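Local coordinates for glucose-6-phosphate dehydrogenase (Trypanosoma cruzi, PDB 5AQ1), which catalyses the NADP+-dependent oxidation of glucose 6-phosphate to 6-phosphogluconolactone, the entry step of the pentose phosphate pathway, at residues Asn238-Val243 against Ile378-Glu383; Arg393-Ile398 against Ser504-Thr509; Leu408-Lys413 against His422-Asp427. All coordinates share one frame; numbering follows the deposited sequence.

Contact 1: residues Asn238-Val243 against Ile378-Glu383; sequences NSIACV and IQFKDE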
ATOM      1  N   ASN B 238       2.569   6.756  -4.425  1.00 29.90           N
ATOM      2  CA  ASN B 238       1.434   6.768  -3.497  1.00 30.21           C
ATOM      3  C   ASN B 238       1.607   7.768  -2.362  1.00 30.87           C
ATOM      4  O   ASN B 238       0.633   8.377  -1.919  1.00 32.75           O
ATOM      5  CB  ASN B 238       1.201   5.382  -2.891  1.00 29.88           C
ATOM      6  CG  ASN B 238       0.868   4.331  -3.934  1.00 29.50           C
ATOM      7  OD1 ASN B 238       0.481   4.652  -5.061  1.00 29.55           O
ATOM      8  ND2 ASN B 238       0.993   3.065  -3.554  1.00 29.01           N
ATOM      9  N   SER B 239       2.842   7.915  -1.885  1.00 30.85           N
ATOM     10  CA  SER B 239       3.153   8.800  -0.758  1.00 31.28           C
ATOM     11  C   SER B 239       3.956  10.048  -1.154  1.00 31.82           C
ATOM     12  O   SER B 239       3.858  11.082  -0.485  1.00 31.15           O
ATOM     13  CB  SER B 239       3.927   8.028   0.310  1.00 30.95           C
ATOM     14  OG  SER B 239       3.136   7.004   0.883  1.00 30.01           O
ATOM     15  N   ILE B 240       4.736   9.959  -2.233  1.00 32.87           N
ATOM     16  CA  ILE B 240       5.605  11.066  -2.642  1.00 33.42           C
ATOM     17  C   ILE B 240       4.918  11.952  -3.683  1.00 34.00           C
ATOM     18  O   ILE B 240       4.428  11.466  -4.706  1.00 33.27           O
ATOM     19  CB  ILE B 240       6.954  10.558  -3.189  1.00 32.40           C
ATOM     20  CG1 ILE B 240       7.734   9.856  -2.078  1.00 32.13           C
ATOM     21  CG2 ILE B 240       7.774  11.711  -3.749  1.00 32.41           C
ATOM     22  CD1 ILE B 240       8.977   9.132  -2.547  1.00 32.31           C
ATOM     23  N   ALA B 241       4.897  13.252  -3.401  1.00 34.86           N
ATOM     24  CA  ALA B 241       4.290  14.244  -4.283  1.00 35.89           C
ATOM     25  C   ALA B 241       5.312  14.870  -5.226  1.00 36.82           C
ATOM     26  O   ALA B 241       4.990  15.175  -6.370  1.00 36.23           O
ATOM     27  CB  ALA B 241       3.625  15.334  -3.455  1.00 36.53           C
ATOM     28  N   CYS B 242       6.533  15.077  -4.735  1.00 37.96           N
ATOM     29  CA  CYS B 242       7.562  15.766  -5.500  1.00 39.46           C
ATOM     30  C   CYS B 242       8.953  15.529  -4.909  1.00 38.27           C
ATOM     31  O   CYS B 242       9.114  15.466  -3.688  1.00 38.17           O
ATOM     32  CB  CYS B 242       7.264  17.266  -5.524  1.00 41.48           C
ATOM     33  SG  CYS B 242       8.478  18.238  -6.441  1.00 48.75           S
ATOM     34  N   VAL B 243       9.952  15.402  -5.783  1.00 37.45           N
ATOM     35  CA  VAL B 243      11.349  15.243  -5.370  1.00 36.68           C
ATOM     36  C   VAL B 243      12.192  16.367  -5.969  1.00 37.00           C
ATOM     37  O   VAL B 243      12.171  16.579  -7.182  1.00 37.11           O
ATOM     38  CB  VAL B 243      11.922  13.884  -5.819  1.00 35.49           C
ATOM     39  CG1 VAL B 243      13.404  13.781  -5.485  1.00 35.61           C
ATOM     40  CG2 VAL B 243      11.152  12.743  -5.172  1.00 35.75           C
ATOM     41  N   ILE B 378      12.604  15.159  -0.387  1.00 30.88           N
ATOM     42  CA  ILE B 378      11.512  14.257  -0.734  1.00 30.81           C
ATOM     43  C   ILE B 378      10.238  14.809  -0.101  1.00 30.86           C
ATOM     44  O   ILE B 378       9.975  14.587   1.086  1.00 30.71           O
ATOM     45  CB  ILE B 378      11.751  12.823  -0.205  1.00 31.35           C
ATOM     46  CG1 ILE B 378      13.167  12.331  -0.533  1.00 31.32           C
ATOM     47  CG2 ILE B 378      10.704  11.863  -0.764  1.00 30.88           C
ATOM     48  CD1 ILE B 378      13.444  12.173  -2.012  1.00 31.49           C
ATOM     49  N   GLN B 379       9.451  15.533  -0.891  1.00 30.57           N
ATOM     50  CA  GLN B 379       8.222  16.151  -0.398  1.00 31.11           C
ATOM     51  C   GLN B 379       7.028  15.216  -0.576  1.00 30.18           C
ATOM     52  O   GLN B 379       6.635  14.902  -1.700  1.00 29.42           O
ATOM     53  CB  GLN B 379       7.977  17.475  -1.119  1.00 32.21           C
ATOM     54  CG  GLN B 379       6.778  18.252  -0.611  1.00 32.99           C
ATOM     55  CD  GLN B 379       6.761  19.680  -1.119  1.00 33.98           C
ATOM     56  OE1 GLN B 379       6.066  19.998  -2.082  1.00 35.11           O
ATOM     57  NE2 GLN B 379       7.535  20.546  -0.481  1.00 34.46           N
ATOM     58  N   PHE B 380       6.454  14.786   0.546  1.00 30.40           N
ATOM     59  CA  PHE B 380       5.316  13.870   0.539  1.00 30.92           C
ATOM     60  C   PHE B 380       3.998  14.601   0.291  1.00 30.53           C
ATOM     61  O   PHE B 380       3.924  15.832   0.333  1.00 30.04           O
ATOM     62  CB  PHE B 380       5.251  13.081   1.853  1.00 31.21           C
ATOM     63  CG  PHE B 380       6.480  12.258   2.121  1.00 31.48           C
ATOM     64  CD1 PHE B 380       6.662  11.030   1.501  1.00 31.33           C
ATOM     65  CD2 PHE B 380       7.470  12.723   2.977  1.00 32.36           C
ATOM     66  CE1 PHE B 380       7.800  10.273   1.737  1.00 31.00           C
ATOM     67  CE2 PHE B 380       8.610  11.970   3.216  1.00 32.02           C
ATOM     68  CZ  PHE B 380       8.773  10.742   2.597  1.00 30.92           C
ATOM     69  N   LYS B 381       2.964  13.819   0.008  1.00 30.65           N
ATOM     70  CA  LYS B 381       1.633  14.356  -0.246  1.00 30.88           C
ATOM     71  C   LYS B 381       1.008  14.915   1.020  1.00 31.36           C
ATOM     72  O   LYS B 381       1.386  14.556   2.131  1.00 31.45           O
ATOM     73  CB  LYS B 381       0.722  13.267  -0.811  1.00 30.75           C
ATOM     74  CG  LYS B 381       1.038  12.864  -2.236  1.00 30.42           C
ATOM     75  CD  LYS B 381       0.318  11.579  -2.595  1.00 31.03           C
ATOM     76  CE  LYS B 381       0.028  11.494  -4.079  1.00 31.62           C
ATOM     77  NZ  LYS B 381      -0.391  10.122  -4.467  1.00 31.89           N
ATOM     78  N   ASP B 382       0.032  15.789   0.830  1.00 32.75           N
ATOM     79  CA  ASP B 382      -0.740  16.328   1.936  1.00 33.42           C
ATOM     80  C   ASP B 382      -1.614  15.251   2.554  1.00 32.90           C
ATOM     81  O   ASP B 382      -2.218  14.446   1.843  1.00 32.32           O
ATOM     82  CB  ASP B 382      -1.640  17.462   1.452  1.00 33.94           C
ATOM     83  CG  ASP B 382      -0.866  18.693   1.089  1.00 34.95           C
ATOM     84  OD1 ASP B 382      -0.495  19.453   2.015  1.00 36.97           O
ATOM     85  OD2 ASP B 382      -0.643  18.900  -0.121  1.00 35.22           O
ATOM     86  N   GLU B 383      -1.666  15.236   3.881  1.00 32.97           N
ATOM     87  CA  GLU B 383      -2.725  14.540   4.583  1.00 33.13           C
ATOM     88  C   GLU B 383      -3.875  15.547   4.672  1.00 33.82           C
ATOM     89  O   GLU B 383      -3.819  16.509   5.446  1.00 33.15           O
ATOM     90  CB  GLU B 383      -2.250  14.068   5.958  1.00 32.79           C
ATOM     91  CG  GLU B 383      -3.118  12.982   6.573  1.00 33.47           C
ATOM     92  CD  GLU B 383      -3.081  11.657   5.818  1.00 33.14           C
ATOM     93  OE1 GLU B 383      -2.114  11.398   5.065  1.00 32.07           O
ATOM     94  OE2 GLU B 383      -4.028  10.860   5.993  1.00 32.73           O
TER
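Two consecutive amides grip the carbonyl oxygen Gln-379 O: Ala-241 N gives to it at 2.9 Å and Cys-242 N at 3.0 Å, both in the carbonyl plane. Two residues facing one define a classic beta bulge, and the pairing confirms it. Val-243 stands opposite Ile-378 and Cys-242 opposite Gln-379, but past the extra residue Ala-241 the partner of Ile-240 is Phe-380, a register shift of one. Ala-241 takes near-helical backbone angles (phi -94°, psi -36°), as the first residue of such a bulge does. In the return bond Gln-379 N lies nearly in line with the C=O of Cys-242, 2.8 Å from Cys-242 O, although its N-H is bent away from that line, and Lys-381 N closes the far end on Ser-239 O at 2.9 Å.

The branches of Ile-378 divide the apolar work. With CG1 set beside the backbone N (chi1 -48°), CD1 comes 3.8 Å from Val-243 CG1, the two side chains lying side by side. The other branch, CG2, meets Ile-240 CD1 at 3.7 Å. Ile-240 CG1 then touches Phe-380 CE1 at 3.8 Å, while Ser-239 O sits at the edge of that ring. Lys-381, extended, runs past the Ala-241 methyl to bring NZ 3.3 Å from Asn-238 O. That donor lies above the carbonyl plane rather than on a lone pair, and NZ has its stronger partner in Ser-237 O.

Within the mixed sheet, strand 240-248 is flanked by 373-380 here and by 361-366 beyond, where Val-243 bonds to Ile-362. Strand 373-380 continues the sheet to 395-401. Val-230 and Ala-233 of the second subunit pack on Phe-380 and Ser-239, and Asn-238 meets its counterpart in a third subunit.

Contact 2: residues Arg393-Ile398 against Ser504-Thr509; sequences RNELVI and SGYKTT
Arg-393 and Lys-507 make the nearest backbone approach, with CA atoms 8.0 Å apart, so side chains must bridge the space between the start of strand 395-401 and the C-terminal tail, which leaves helix 495-504 through a Schellman motif at Gly-505, whose phi is positive. Arg-393, extended from CG to NE, spans the distance. Its NH1 donates to Gly-505 O at 2.8 Å, with an angle of 153° at the hydrogen and the oxygen lying in the guanidinium plane. Lys-507 crosses the arginine at about a right angle and lays CD over the centre of one guanidinium face, 3.6 Å from Arg-393 CZ. A bend in the lysine chain (chi3 81°) leaves Lys-507 NZ 4.5 Å from Arg-393 NE.

Further along, Glu-395 OE2 lies at the edge of the Tyr-506 ring and close to its plane, accepting from the hydroxyl; carboxylate and ring are turned only 19° apart. The modelled separation is too short to be trusted at this resolution.

Outside the segments, Gln-379 OE1 receives both Arg-393 NH1 and Lys-507 N, and its NE2 gives to Glu-395 OE2. Asp-382 forms a salt bridge with Arg-393 NE and a long, weak ion pair with Lys-507, so that the two cations share one carboxylate, the lysine only weakly. Donors on both carboxylate oxygens of buried Glu-395, with Arg-377 salt-bridged to OE1, would favour its ionised form.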
ATOM      1  N   ARG B 393       2.757  19.684   3.889  1.00 38.25           N
ATOM      2  CA  ARG B 393       3.407  18.485   3.395  1.00 36.93           C
ATOM      3  C   ARG B 393       4.607  18.110   4.245  1.00 35.99           C
ATOM      4  O   ARG B 393       5.447  18.956   4.545  1.00 37.70           O
ATOM      5  CB  ARG B 393       3.850  18.686   1.950  1.00 36.79           C
ATOM      6  CG  ARG B 393       2.705  18.716   0.963  1.00 38.01           C
ATOM      7  CD  ARG B 393       3.230  18.982  -0.429  1.00 38.89           C
ATOM      8  NE  ARG B 393       2.191  18.886  -1.448  1.00 40.27           N
ATOM      9  CZ  ARG B 393       2.400  19.039  -2.754  1.00 41.07           C
ATOM     10  NH1 ARG B 393       3.619  19.306  -3.220  1.00 40.49           N
ATOM     11  NH2 ARG B 393       1.382  18.931  -3.599  1.00 41.09           N
ATOM     12  N   ASN B 394       4.685  16.838   4.628  1.00 34.97           N
ATOM     13  CA  ASN B 394       5.905  16.297   5.207  1.00 34.35           C
ATOM     14  C   ASN B 394       7.020  16.347   4.173  1.00 34.33           C
ATOM     15  O   ASN B 394       6.769  16.349   2.969  1.00 34.00           O
ATOM     16  CB  ASN B 394       5.722  14.846   5.670  1.00 33.33           C
ATOM     17  CG  ASN B 394       4.689  14.688   6.774  1.00 33.10           C
ATOM     18  OD1 ASN B 394       4.210  13.580   6.999  1.00 32.62           O
ATOM     19  ND2 ASN B 394       4.339  15.774   7.463  1.00 33.66           N
ATOM     20  N   GLU B 395       8.256  16.377   4.649  1.00 35.06           N
ATOM     21  CA  GLU B 395       9.400  16.456   3.760  1.00 35.50           C
ATOM     22  C   GLU B 395      10.609  15.806   4.414  1.00 34.52           C
ATOM     23  O   GLU B 395      10.962  16.144   5.542  1.00 34.39           O
ATOM     24  CB  GLU B 395       9.692  17.918   3.433  1.00 37.10           C
ATOM     25  CG  GLU B 395      10.363  18.141   2.095  1.00 38.45           C
ATOM     26  CD  GLU B 395      10.780  19.583   1.899  1.00 41.36           C
ATOM     27  OE1 GLU B 395      11.452  20.137   2.793  1.00 44.98           O
ATOM     28  OE2 GLU B 395      10.438  20.169   0.858  1.00 42.21           O
ATOM     29  N   LEU B 396      11.214  14.844   3.725  1.00 33.25           N
ATOM     30  CA  LEU B 396      12.501  14.315   4.140  1.00 32.39           C
ATOM     31  C   LEU B 396      13.578  15.147   3.459  1.00 32.27           C
ATOM     32  O   LEU B 396      13.578  15.290   2.236  1.00 31.34           O
ATOM     33  CB  LEU B 396      12.651  12.843   3.755  1.00 32.29           C
ATOM     34  CG  LEU B 396      13.962  12.161   4.172  1.00 31.79           C
ATOM     35  CD1 LEU B 396      14.124  12.142   5.686  1.00 32.29           C
ATOM     36  CD2 LEU B 396      14.009  10.752   3.602  1.00 31.46           C
ATOM     37  N   VAL B 397      14.480  15.702   4.258  1.00 32.24           N
ATOM     38  CA  VAL B 397      15.554  16.535   3.745  1.00 32.79           C
ATOM     39  C   VAL B 397      16.896  15.881   4.042  1.00 32.51           C
ATOM     40  O   VAL B 397      17.222  15.636   5.204  1.00 34.08           O
ATOM     41  CB  VAL B 397      15.518  17.933   4.383  1.00 34.18           C
ATOM     42  CG1 VAL B 397      16.595  18.827   3.785  1.00 33.79           C
ATOM     43  CG2 VAL B 397      14.137  18.550   4.201  1.00 34.41           C
ATOM     44  N   ILE B 398      17.651  15.576   2.991  1.00 31.32           N
ATOM     45  CA  ILE B 398      19.030  15.123   3.128  1.00 31.39           C
ATOM     46  C   ILE B 398      19.935  16.246   2.633  1.00 31.78           C
ATOM     47  O   ILE B 398      19.900  16.590   1.451  1.00 32.48           O
ATOM     48  CB  ILE B 398      19.297  13.848   2.308  1.00 31.05           C
ATOM     49  CG1 ILE B 398      18.432  12.693   2.818  1.00 30.52           C
ATOM     50  CG2 ILE B 398      20.773  13.464   2.369  1.00 30.60           C
ATOM     51  CD1 ILE B 398      18.199  11.612   1.786  1.00 29.92           C
ATOM     52  N   SER B 504       5.401  23.164 -11.150  1.00 43.95           N
ATOM     53  CA  SER B 504       5.889  21.797 -11.302  1.00 43.73           C
ATOM     54  C   SER B 504       5.425  20.875 -10.169  1.00 44.77           C
ATOM     55  O   SER B 504       5.442  19.654 -10.327  1.00 46.28           O
ATOM     56  CB  SER B 504       7.417  21.769 -11.392  1.00 43.59           C
ATOM     57  OG  SER B 504       7.879  22.382 -12.583  1.00 42.74           O
ATOM     58  N   GLY B 505       5.036  21.449  -9.030  1.00 44.08           N
ATOM     59  CA  GLY B 505       4.430  20.676  -7.947  1.00 42.36           C
ATOM     60  C   GLY B 505       5.157  20.682  -6.614  1.00 40.71           C
ATOM     61  O   GLY B 505       4.725  20.006  -5.686  1.00 40.48           O
ATOM     62  N   TYR B 506       6.260  21.416  -6.505  1.00 39.94           N
ATOM     63  CA  TYR B 506       6.928  21.575  -5.217  1.00 40.90           C
ATOM     64  C   TYR B 506       6.331  22.770  -4.467  1.00 43.60           C
ATOM     65  O   TYR B 506       6.464  23.911  -4.908  1.00 44.36           O
ATOM     66  CB  TYR B 506       8.437  21.765  -5.393  1.00 39.70           C
ATOM     67  CG  TYR B 506       9.167  21.853  -4.077  1.00 38.74           C
ATOM     68  CD1 TYR B 506       9.552  20.706  -3.393  1.00 37.58           C
ATOM     69  CD2 TYR B 506       9.444  23.088  -3.498  1.00 38.98           C
ATOM     70  CE1 TYR B 506      10.209  20.787  -2.177  1.00 37.43           C
ATOM     71  CE2 TYR B 506      10.096  23.181  -2.283  1.00 39.28           C
ATOM     72  CZ  TYR B 506      10.478  22.031  -1.624  1.00 38.16           C
ATOM     73  OH  TYR B 506      11.129  22.139  -0.414  1.00 37.37           O
ATOM     74  N   LYS B 507       5.662  22.497  -3.348  1.00 46.69           N
ATOM     75  CA  LYS B 507       5.082  23.549  -2.513  1.00 50.28           C
ATOM     76  C   LYS B 507       6.127  24.045  -1.539  1.00 52.90           C
ATOM     77  O   LYS B 507       6.472  23.358  -0.580  1.00 49.51           O
ATOM     78  CB  LYS B 507       3.843  23.053  -1.760  1.00 52.22           C
ATOM     79  CG  LYS B 507       2.552  23.251  -2.538  1.00 55.05           C
ATOM     80  CD  LYS B 507       1.404  22.424  -1.983  1.00 58.49           C
ATOM     81  CE  LYS B 507       0.747  23.079  -0.779  1.00 61.68           C
ATOM     82  NZ  LYS B 507      -0.461  22.315  -0.359  1.00 65.35           N
ATOM     83  N   THR B 508       6.630  25.244  -1.801  1.00 61.22           N
ATOM     84  CA  THR B 508       7.696  25.820  -0.996  1.00 66.75           C
ATOM     85  C   THR B 508       7.107  26.418   0.287  1.00 73.56           C
ATOM     86  O   THR B 508       6.226  27.281   0.234  1.00 76.20           O
ATOM     87  CB  THR B 508       8.516  26.851  -1.814  1.00 66.68           C
ATOM     88  OG1 THR B 508       9.792  27.054  -1.197  1.00 66.49           O
ATOM     89  CG2 THR B 508       7.785  28.193  -1.962  1.00 67.59           C
ATOM     90  N   THR B 509       7.571  25.918   1.433  1.00 79.57           N
ATOM     91  CA  THR B 509       7.127  26.390   2.752  1.00 89.78           C
ATOM     92  C   THR B 509       7.966  25.731   3.847  1.00 89.83           C
ATOM     93  O   THR B 509       8.944  26.321   4.290  1.00 88.20           O
ATOM     94  CB  THR B 509       5.624  26.122   3.033  1.00 94.88           C
ATOM     95  OG1 THR B 509       4.814  26.607   1.953  1.00 95.84           O
ATOM     96  CG2 THR B 509       5.192  26.825   4.322  1.00 94.65           C
ATOM     97  OXT THR B 509       7.701  24.616   4.308  1.00 88.16           O
TER

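Contact 3: residues Leu408-Lys413 against His422-Asp427; sequences LKLTAK and HQTELD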
ATOM      1  N   LEU B 408      13.516  15.132   9.050  1.00 39.59           N
ATOM      2  CA  LEU B 408      12.159  14.883   8.582  1.00 39.01           C
ATOM      3  C   LEU B 408      11.226  15.977   9.099  1.00 38.86           C
ATOM      4  O   LEU B 408      10.965  16.069  10.300  1.00 37.92           O
ATOM      5  CB  LEU B 408      11.689  13.513   9.069  1.00 39.04           C
ATOM      6  CG  LEU B 408      10.263  13.098   8.718  1.00 39.77           C
ATOM      7  CD1 LEU B 408      10.095  12.965   7.211  1.00 39.13           C
ATOM      8  CD2 LEU B 408       9.924  11.796   9.426  1.00 40.09           C
ATOM      9  N   LYS B 409      10.738  16.810   8.187  1.00 38.49           N
ATOM     10  CA  LYS B 409       9.836  17.893   8.545  1.00 39.09           C
ATOM     11  C   LYS B 409       8.423  17.349   8.662  1.00 39.01           C
ATOM     12  O   LYS B 409       7.930  16.693   7.745  1.00 38.87           O
ATOM     13  CB  LYS B 409       9.869  18.993   7.491  1.00 40.16           C
ATOM     14  CG  LYS B 409      11.230  19.640   7.312  1.00 41.99           C
ATOM     15  CD  LYS B 409      11.242  20.588   6.126  1.00 43.97           C
ATOM     16  CE  LYS B 409      10.545  21.900   6.445  1.00 46.73           C
ATOM     17  NZ  LYS B 409      10.537  22.813   5.268  1.00 48.57           N
ATOM     18  N   LEU B 410       7.777  17.623   9.791  1.00 38.92           N
ATOM     19  CA  LEU B 410       6.407  17.191  10.015  1.00 38.58           C
ATOM     20  C   LEU B 410       5.639  18.192  10.874  1.00 37.98           C
ATOM     21  O   LEU B 410       6.207  19.162  11.377  1.00 38.60           O
ATOM     22  CB  LEU B 410       6.367  15.781  10.625  1.00 39.96           C
ATOM     23  CG  LEU B 410       7.447  15.323  11.607  1.00 41.46           C
ATOM     24  CD1 LEU B 410       7.542  16.239  12.806  1.00 43.51           C
ATOM     25  CD2 LEU B 410       7.172  13.900  12.065  1.00 42.43           C
ATOM     26  N   THR B 411       4.338  17.959  11.010  1.00 36.61           N
ATOM     27  CA  THR B 411       3.469  18.812  11.811  1.00 36.05           C
ATOM     28  C   THR B 411       3.287  18.223  13.212  1.00 36.24           C
ATOM     29  O   THR B 411       3.169  17.006  13.378  1.00 37.15           O
ATOM     30  CB  THR B 411       2.106  18.982  11.126  1.00 35.85           C
ATOM     31  OG1 THR B 411       2.299  19.617   9.858  1.00 35.15           O
ATOM     32  CG2 THR B 411       1.163  19.828  11.970  1.00 37.34           C
ATOM     33  N   ALA B 412       3.295  19.095  14.213  1.00 35.62           N
ATOM     34  CA  ALA B 412       3.092  18.693  15.598  1.00 36.04           C
ATOM     35  C   ALA B 412       2.268  19.745  16.323  1.00 36.76           C
ATOM     36  O   ALA B 412       2.093  20.862  15.829  1.00 37.16           O
ATOM     37  CB  ALA B 412       4.432  18.501  16.295  1.00 36.50           C
ATOM     38  N   LYS B 413       1.754  19.379  17.491  1.00 37.13           N
ATOM     39  CA  LYS B 413       1.054  20.320  18.356  1.00 38.17           C
ATOM     40  C   LYS B 413       2.047  21.367  18.852  1.00 38.43           C
ATOM     41  O   LYS B 413       3.169  21.023  19.211  1.00 38.00           O
ATOM     42  CB  LYS B 413       0.425  19.579  19.539  1.00 39.10           C
ATOM     43  CG  LYS B 413      -0.300  20.467  20.538  1.00 40.61           C
ATOM     44  CD  LYS B 413      -0.564  19.724  21.835  1.00 41.76           C
ATOM     45  CE  LYS B 413      -0.989  20.674  22.940  1.00 43.45           C
ATOM     46  NZ  LYS B 413       0.142  21.503  23.440  1.00 44.13           N
ATOM     47  N   HIS B 422       2.103  23.452  14.356  1.00 43.45           N
ATOM     48  CA  HIS B 422       3.275  24.100  13.772  1.00 43.33           C
ATOM     49  C   HIS B 422       4.121  23.040  13.078  1.00 42.21           C
ATOM     50  O   HIS B 422       4.002  21.855  13.388  1.00 40.98           O
ATOM     51  CB  HIS B 422       4.098  24.816  14.852  1.00 43.78           C
ATOM     52  CG  HIS B 422       4.924  23.897  15.699  1.00 43.63           C
ATOM     53  ND1 HIS B 422       4.374  22.899  16.473  1.00 43.91           N
ATOM     54  CD2 HIS B 422       6.262  23.829  15.892  1.00 44.16           C
ATOM     55  CE1 HIS B 422       5.338  22.250  17.102  1.00 44.07           C
ATOM     56  NE2 HIS B 422       6.492  22.799  16.771  1.00 44.28           N
ATOM     57  N   GLN B 423       4.966  23.460  12.142  1.00 43.24           N
ATOM     58  CA  GLN B 423       5.900  22.537  11.504  1.00 44.05           C
ATOM     59  C   GLN B 423       7.202  22.487  12.304  1.00 41.74           C
ATOM     60  O   GLN B 423       7.723  23.519  12.721  1.00 41.31           O
ATOM     61  CB  GLN B 423       6.147  22.917  10.039  1.00 47.67           C
ATOM     62  CG  GLN B 423       7.147  22.011   9.323  1.00 52.95           C
ATOM     63  CD  GLN B 423       6.913  21.932   7.809  1.00 58.31           C
ATOM     64  OE1 GLN B 423       7.306  22.827   7.044  1.00 59.94           O
ATOM     65  NE2 GLN B 423       6.272  20.847   7.370  1.00 58.38           N
ATOM     66  N   THR B 424       7.704  21.273  12.523  1.00 40.25           N
ATOM     67  CA  THR B 424       8.941  21.041  13.269  1.00 39.97           C
ATOM     68  C   THR B 424       9.765  19.962  12.543  1.00 38.81           C
ATOM     69  O   THR B 424       9.452  19.621  11.403  1.00 37.71           O
ATOM     70  CB  THR B 424       8.632  20.655  14.735  1.00 40.96           C
ATOM     71  OG1 THR B 424       9.850  20.534  15.479  1.00 41.53           O
ATOM     72  CG2 THR B 424       7.843  19.348  14.819  1.00 40.91           C
ATOM     73  N   GLU B 425      10.823  19.454  13.178  1.00 39.49           N
ATOM     74  CA  GLU B 425      11.680  18.427  12.563  1.00 39.76           C
ATOM     75  C   GLU B 425      12.110  17.355  13.545  1.00 38.77           C
ATOM     76  O   GLU B 425      12.247  17.611  14.737  1.00 39.23           O
ATOM     77  CB  GLU B 425      12.965  19.024  11.978  1.00 42.29           C
ATOM     78  CG  GLU B 425      12.806  20.306  11.181  1.00 45.44           C
ATOM     79  CD  GLU B 425      12.744  21.538  12.061  1.00 49.30           C
ATOM     80  OE1 GLU B 425      13.441  21.574  13.097  1.00 51.45           O
ATOM     81  OE2 GLU B 425      11.984  22.468  11.719  1.00 54.93           O
ATOM     82  N   LEU B 426      12.318  16.150  13.025  1.00 37.72           N
ATOM     83  CA  LEU B 426      13.128  15.144  13.695  1.00 37.72           C
ATOM     84  C   LEU B 426      14.480  15.234  13.013  1.00 38.47           C
ATOM     85  O   LEU B 426      14.587  14.993  11.813  1.00 38.27           O
ATOM     86  CB  LEU B 426      12.529  13.747  13.539  1.00 37.06           C
ATOM     87  CG  LEU B 426      11.069  13.572  13.967  1.00 36.84           C
ATOM     88  CD1 LEU B 426      10.638  12.138  13.700  1.00 36.14           C
ATOM     89  CD2 LEU B 426      10.849  13.921  15.428  1.00 37.40           C
ATOM     90  N   ASP B 427      15.507  15.594  13.777  1.00 41.00           N
ATOM     91  CA  ASP B 427      16.779  16.027  13.214  1.00 41.01           C
ATOM     92  C   ASP B 427      17.930  15.064  13.508  1.00 39.09           C
ATOM     93  O   ASP B 427      18.002  14.479  14.584  1.00 38.54           O
ATOM     94  CB  ASP B 427      17.120  17.407  13.770  1.00 43.91           C
ATOM     95  CG  ASP B 427      18.390  17.973  13.181  1.00 48.20           C
ATOM     96  OD1 ASP B 427      18.370  18.348  11.986  1.00 52.13           O
ATOM     97  OD2 ASP B 427      19.403  18.036  13.915  1.00 51.18           O
TER
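Leu-408 to Ala-412 and His-422 to Leu-426 form the antiparallel ladder of a beta hairpin, whose second strand, 421-429, is outermost in the mixed sheet within this chain. Six backbone hydrogen bonds support the assignment, two at each of the pairs Leu-408/Leu-426, Leu-410/Thr-424 and Ala-412/His-422. The bond from Thr-424 N to Leu-410 O, at 2.8 Å, is close to straight (174°). Between these pairs CA-H...O contacts fill in, such as Glu-425 CA to Leu-408 O at 3.3 Å. The strand axes diverge strongly from antiparallel, at 134°.

The face with Leu-408, Leu-410, Ala-412, Thr-424 and Leu-426 carries the apolar contacts. Thr-424 CG2 touches both Leu-410 CD1, at 3.7 Å, and Ala-412 CB, at 3.8 Å, and Leu-410 CD2 lies 4.2 Å from Leu-426 CD1. His-422 holds its ring between backbone N and carbonyl carbon (chi1 76°), which swings ND1 back to Ala-412 O at 3.1 Å, a weak bond added to the one from His-422 N. Lys-413 O lies at the edge of the same ring, 3.3 Å from His-422 CE1.

Several polar side chains reach the second subunit: His-422 NE2 bonds Tyr-434 OH, Glu-425 forms a salt bridge with Arg-433 and Lys-413 one with Glu-216, all three partners of the second subunit; Lys-413 also bonds Gly-416 O of its own chain. Six main-chain bonds thus hold the hairpin together, while Thr-411 N and Lys-413 N, part of the Leu-410/Leu-426 face and the charges of Lys-413 and Glu-425 are engaged by the second subunit.

Overall arrangement
All three contacts involve one mixed sheet of the C-terminal domain. Contact 1 joins strands 240-248 and 373-380 and contact 3 joins 405-413 and 421-429, with strand 395-401 of contact 2 lying between them. Contacts 1 and 2 meet through Ile-378 N and Leu-396 O, 2.8 Å apart, and contacts 2 and 3 through Glu-395 O and Lys-409 N, 2.7 Å apart. Contacts 1 and 3 are buried ladders, the first bulged, the second regular; both reach the second subunit. Contact 2, only partly buried, has no ladder between its segments: charged and polar side chains hold the C-terminal tail across the sheet, its centre about 7 Å from that of contact 1.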